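SusD homolog (Bacteroides ovatus, PDB 4F53) probably binds glycans, perhaps mucin O-glycans, at the cell surface as a SusD-like outer membrane lipoprotein with a TPR-like helical fold. Local coordinates at residues 280-285 / 371-376; 395-398 / 404-407. One frame throughout, in Å; residues are numbered along the deposited sequence.

Overall arrangement
The two contacts follow one another in series along the chain, with 280-285 / 371-376 closing before 395-398 / 404-407 opens. Their centres lie 28 Å apart, and even their nearest atoms, about 10 Å from each other, do not touch. Contact 1 is long-range in sequence and partly buried, joining the C-terminal ends of helices 279-282 and 358-372, its centre about 19 Å from the centre of the chain. The centre of contact 2 lies farther out, about 29 Å from the same point, inside the long connection between helices 379-383 and 423-438. Contact 1 thus packs the ends of two helices against each other, whereas contact 2 shapes a surface loop within the same SusD/RagB family region.

Contact 1 of 2, residues 280-285 / 371-376; sequences EAYYDK and EENGIT
The amide of N373 meets the ring of Y282 at its edge, with OD1 lying in the ring plane 3.2 Å from CE1. Amide and ring planes are 69° apart, and the two side chains cross at about a right angle. The ND2 branch turns toward the phenol end but stays 3.6 Å from Y282 OH without a hydrogen bond to it; ND2 instead donates to the carbonyl oxygen of S369, one turn back in helix 358-372, which fixes the rotation of the amide. Beside the amide, A281 CB packs on N373 CB at 3.8 Å and lies equally near the backbone O of N373, where the two backbones come nearest, with 6.0 Å between the CA atoms of A281 and N373. Both Y282 and N373 carry CG beside the backbone N and anti to the carbonyl carbon (chi1 -70° and -72°), which brings the ring edge up to the amide.

Farther out, Y282 OH is hydrogen-bonded to the carbonyl of I436, and its ring stacks with F439 and touches M271 of helix 265-273. Replacing Y282 by an alanine is likely to leave the I436 carbonyl without this hydroxyl, F439 without its stacked ring and N373 OD1 without the ring edge beside it. The N373 side is set by the way its helix ends: G374, at positive phi, is the C-prime residue, its N bonded to E371 O at 3.2 Å, while I375 N returns to F370 O. The contact is therefore a helix-end junction, a Schellman motif at the C-terminus of 358-372 packed against the end of the short helix 279-282.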
# COMPACT_ATOMS: atom_id res chain seq x y z
N GLU A 280 -17.93 7.16 7.99
CA GLU A 280 -17.90 7.40 9.43
C GLU A 280 -16.85 6.52 10.10
O GLU A 280 -16.33 6.91 11.13
CB GLU A 280 -19.30 7.25 10.08
CG GLU A 280 -19.89 5.83 10.05
CD GLU A 280 -21.39 5.63 9.87
OE1 GLU A 280 -22.18 6.47 10.38
OE2 GLU A 280 -21.79 4.59 9.29
N ALA A 281 -16.47 5.37 9.51
CA ALA A 281 -15.44 4.57 10.16
C ALA A 281 -14.03 5.11 9.86
O ALA A 281 -13.14 4.97 10.68
CB ALA A 281 -15.55 3.11 9.76
N TYR A 282 -13.83 5.73 8.69
CA TYR A 282 -12.52 6.19 8.19
C TYR A 282 -12.18 7.62 8.55
O TYR A 282 -11.02 7.92 8.84
CB TYR A 282 -12.48 6.11 6.66
CG TYR A 282 -12.44 4.73 6.05
CD1 TYR A 282 -12.48 3.59 6.84
CD2 TYR A 282 -12.31 4.56 4.67
CE1 TYR A 282 -12.35 2.31 6.29
CE2 TYR A 282 -12.20 3.29 4.11
CZ TYR A 282 -12.23 2.17 4.92
OH TYR A 282 -12.15 0.92 4.38
N TYR A 283 -13.14 8.53 8.43
CA TYR A 283 -12.80 9.92 8.63
C TYR A 283 -13.98 10.74 9.11
O TYR A 283 -15.08 10.23 9.24
CB TYR A 283 -12.22 10.51 7.31
CG TYR A 283 -12.93 10.11 6.03
CD1 TYR A 283 -14.17 10.65 5.70
CD2 TYR A 283 -12.36 9.20 5.14
CE1 TYR A 283 -14.82 10.30 4.52
CE2 TYR A 283 -13.01 8.82 3.97
CZ TYR A 283 -14.23 9.39 3.66
OH TYR A 283 -14.85 9.09 2.47
N ASP A 284 -13.73 12.03 9.36
CA ASP A 284 -14.73 12.96 9.85
C ASP A 284 -15.18 13.93 8.78
O ASP A 284 -14.52 14.09 7.76
CB ASP A 284 -14.16 13.76 11.03
CG ASP A 284 -14.08 12.99 12.34
OD1 ASP A 284 -15.08 12.37 12.72
OD2 ASP A 284 -13.06 13.13 13.04
N LYS A 285 -16.29 14.63 9.04
CA LYS A 285 -16.75 15.70 8.17
C LYS A 285 -15.77 16.88 8.31
O LYS A 285 -14.97 16.95 9.26
CB LYS A 285 -18.20 16.10 8.50
CG LYS A 285 -19.19 14.97 8.23
CD LYS A 285 -20.59 15.48 8.08
CE LYS A 285 -21.57 14.33 7.99
NZ LYS A 285 -22.97 14.81 7.98
N GLU A 371 -17.49 -5.56 8.13
CA GLU A 371 -17.18 -6.23 9.40
C GLU A 371 -15.88 -5.68 10.01
O GLU A 371 -15.84 -5.43 11.21
CB GLU A 371 -17.07 -7.74 9.17
CG GLU A 371 -17.02 -8.55 10.45
CD GLU A 371 -17.04 -10.05 10.24
OE1 GLU A 371 -17.26 -10.51 9.09
OE2 GLU A 371 -16.82 -10.77 11.24
N GLU A 372 -14.84 -5.49 9.20
CA GLU A 372 -13.55 -4.95 9.66
C GLU A 372 -13.72 -3.54 10.26
O GLU A 372 -12.93 -3.12 11.10
CB GLU A 372 -12.56 -4.85 8.47
CG GLU A 372 -11.94 -6.17 8.03
CD GLU A 372 -11.33 -6.24 6.64
OE1 GLU A 372 -11.41 -5.26 5.85
OE2 GLU A 372 -10.78 -7.31 6.32
N ASN A 373 -14.74 -2.79 9.79
CA ASN A 373 -14.97 -1.41 10.17
C ASN A 373 -16.14 -1.26 11.12
O ASN A 373 -16.58 -0.13 11.36
CB ASN A 373 -15.13 -0.55 8.91
CG ASN A 373 -13.81 -0.38 8.19
OD1 ASN A 373 -12.89 0.27 8.68
ND2 ASN A 373 -13.63 -1.03 7.06
N GLY A 374 -16.58 -2.38 11.70
CA GLY A 374 -17.64 -2.44 12.70
C GLY A 374 -19.01 -2.07 12.20
O GLY A 374 -19.86 -1.70 13.00
N ILE A 375 -19.26 -2.17 10.88
CA ILE A 375 -20.58 -1.84 10.33
C ILE A 375 -21.45 -3.09 10.37
O ILE A 375 -21.16 -4.08 9.71
CB ILE A 375 -20.47 -1.18 8.93
CG1 ILE A 375 -19.58 0.06 9.02
CG2 ILE A 375 -21.87 -0.84 8.38
CD1 ILE A 375 -19.08 0.44 7.82
N THR A 376 -22.51 -3.04 11.16
CA THR A 376 -23.40 -4.17 11.42
C THR A 376 -24.67 -4.19 10.55
O THR A 376 -25.33 -5.23 10.47
CB THR A 376 -23.75 -4.20 12.91
OG1 THR A 376 -24.21 -2.90 13.30
CG2 THR A 376 -22.54 -4.62 13.77

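Contact 2 of 2, residues 395-398 / 404-407; sequences PLKG and YDYS
The Asx turn begun by D405 lies against the side chain of K397 in a surface excursion that brings 404-407 back alongside 395-398. D405 OD1 accepts from two groups of S407: OG, 2.5 Å away, approaches on the syn lone pair, while the backbone N, at 3.3 Å, comes from above the carboxylate plane, 57° out of it. Gripped in this way, the carboxylate is held against the aliphatic part of K397. CG of K397 packs on D405 CG at 3.6 Å, and farther along the lysine side chain, CD and CE lie beside D405 OD2. The lysine has its CG anti to the backbone N (chi1 -178°) and is extended from there on, which carries its methylene groups past the acid. The ammonium ends beyond salt-bridge range, with NZ 4.2 Å from D405 OD2, and any attraction between the opposite charges is probably modest.

Nearer the backbone, a water joins the segments, accepting from G398 N at 3.0 Å and donating to Y404 O, also at 3.0 Å. D394 reinforces the pairing, since its carboxylate accepts from the backbone N of both L396 and Y406. Neither segment has regular secondary structure; both belong to the connection from helix 379-383 to helix 423-438, and P395 and L396 rest on F288 of the short helix 288-291.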
# COMPACT_ATOMS: atom_id res chain seq x y z
N PRO A 395 -14.60 22.83 -2.03
CA PRO A 395 -15.51 23.58 -1.12
C PRO A 395 -15.01 24.98 -0.74
O PRO A 395 -15.79 25.80 -0.21
CB PRO A 395 -15.61 22.68 0.11
CG PRO A 395 -14.38 21.84 0.07
CD PRO A 395 -14.06 21.62 -1.37
N LEU A 396 -13.73 25.26 -1.03
CA LEU A 396 -13.14 26.55 -0.70
C LEU A 396 -13.20 27.55 -1.88
O LEU A 396 -12.89 28.73 -1.68
CB LEU A 396 -11.69 26.36 -0.22
CG LEU A 396 -11.54 25.67 1.17
CD1 LEU A 396 -10.11 25.58 1.57
CD2 LEU A 396 -12.32 26.41 2.26
N LYS A 397 -13.66 27.10 -3.06
CA LYS A 397 -13.82 27.94 -4.26
C LYS A 397 -14.74 29.14 -3.96
O LYS A 397 -15.85 28.96 -3.45
CB LYS A 397 -14.34 27.12 -5.45
CG LYS A 397 -14.46 27.94 -6.73
CD LYS A 397 -15.43 27.31 -7.69
CE LYS A 397 -15.65 28.18 -8.91
NZ LYS A 397 -16.47 27.47 -9.92
N GLY A 398 -14.23 30.35 -4.23
CA GLY A 398 -14.95 31.59 -3.98
C GLY A 398 -15.03 32.07 -2.54
O GLY A 398 -15.61 33.12 -2.28
N TYR A 404 -7.33 29.88 -4.59
CA TYR A 404 -7.26 28.74 -5.48
C TYR A 404 -8.55 27.94 -5.59
O TYR A 404 -9.39 27.96 -4.70
CB TYR A 404 -6.11 27.83 -5.02
CG TYR A 404 -4.78 28.54 -4.86
CD1 TYR A 404 -3.93 28.73 -5.95
CD2 TYR A 404 -4.37 29.03 -3.62
CE1 TYR A 404 -2.71 29.40 -5.81
CE2 TYR A 404 -3.15 29.69 -3.47
CZ TYR A 404 -2.32 29.86 -4.57
OH TYR A 404 -1.11 30.49 -4.42
N ASP A 405 -8.70 27.26 -6.73
CA ASP A 405 -9.82 26.37 -7.04
C ASP A 405 -9.24 25.05 -7.57
O ASP A 405 -8.79 24.98 -8.72
CB ASP A 405 -10.78 27.02 -8.07
CG ASP A 405 -11.91 26.10 -8.52
OD1 ASP A 405 -12.24 25.15 -7.78
OD2 ASP A 405 -12.48 26.34 -9.61
N TYR A 406 -9.23 24.01 -6.72
CA TYR A 406 -8.66 22.73 -7.08
C TYR A 406 -9.72 21.71 -7.49
O TYR A 406 -9.46 20.51 -7.48
CB TYR A 406 -7.75 22.22 -5.94
CG TYR A 406 -6.47 23.02 -5.86
CD1 TYR A 406 -5.56 23.03 -6.91
CD2 TYR A 406 -6.21 23.84 -4.77
CE1 TYR A 406 -4.41 23.81 -6.87
CE2 TYR A 406 -5.03 24.59 -4.69
CZ TYR A 406 -4.15 24.59 -5.76
OH TYR A 406 -2.98 25.32 -5.71
N SER A 407 -10.87 22.19 -7.98
CA SER A 407 -11.94 21.36 -8.54
C SER A 407 -11.40 20.52 -9.72
O SER A 407 -10.49 20.95 -10.44
CB SER A 407 -13.10 22.23 -9.02
OG SER A 407 -13.63 23.07 -8.00
O HOH W 1 -11.31 30.24 -5.10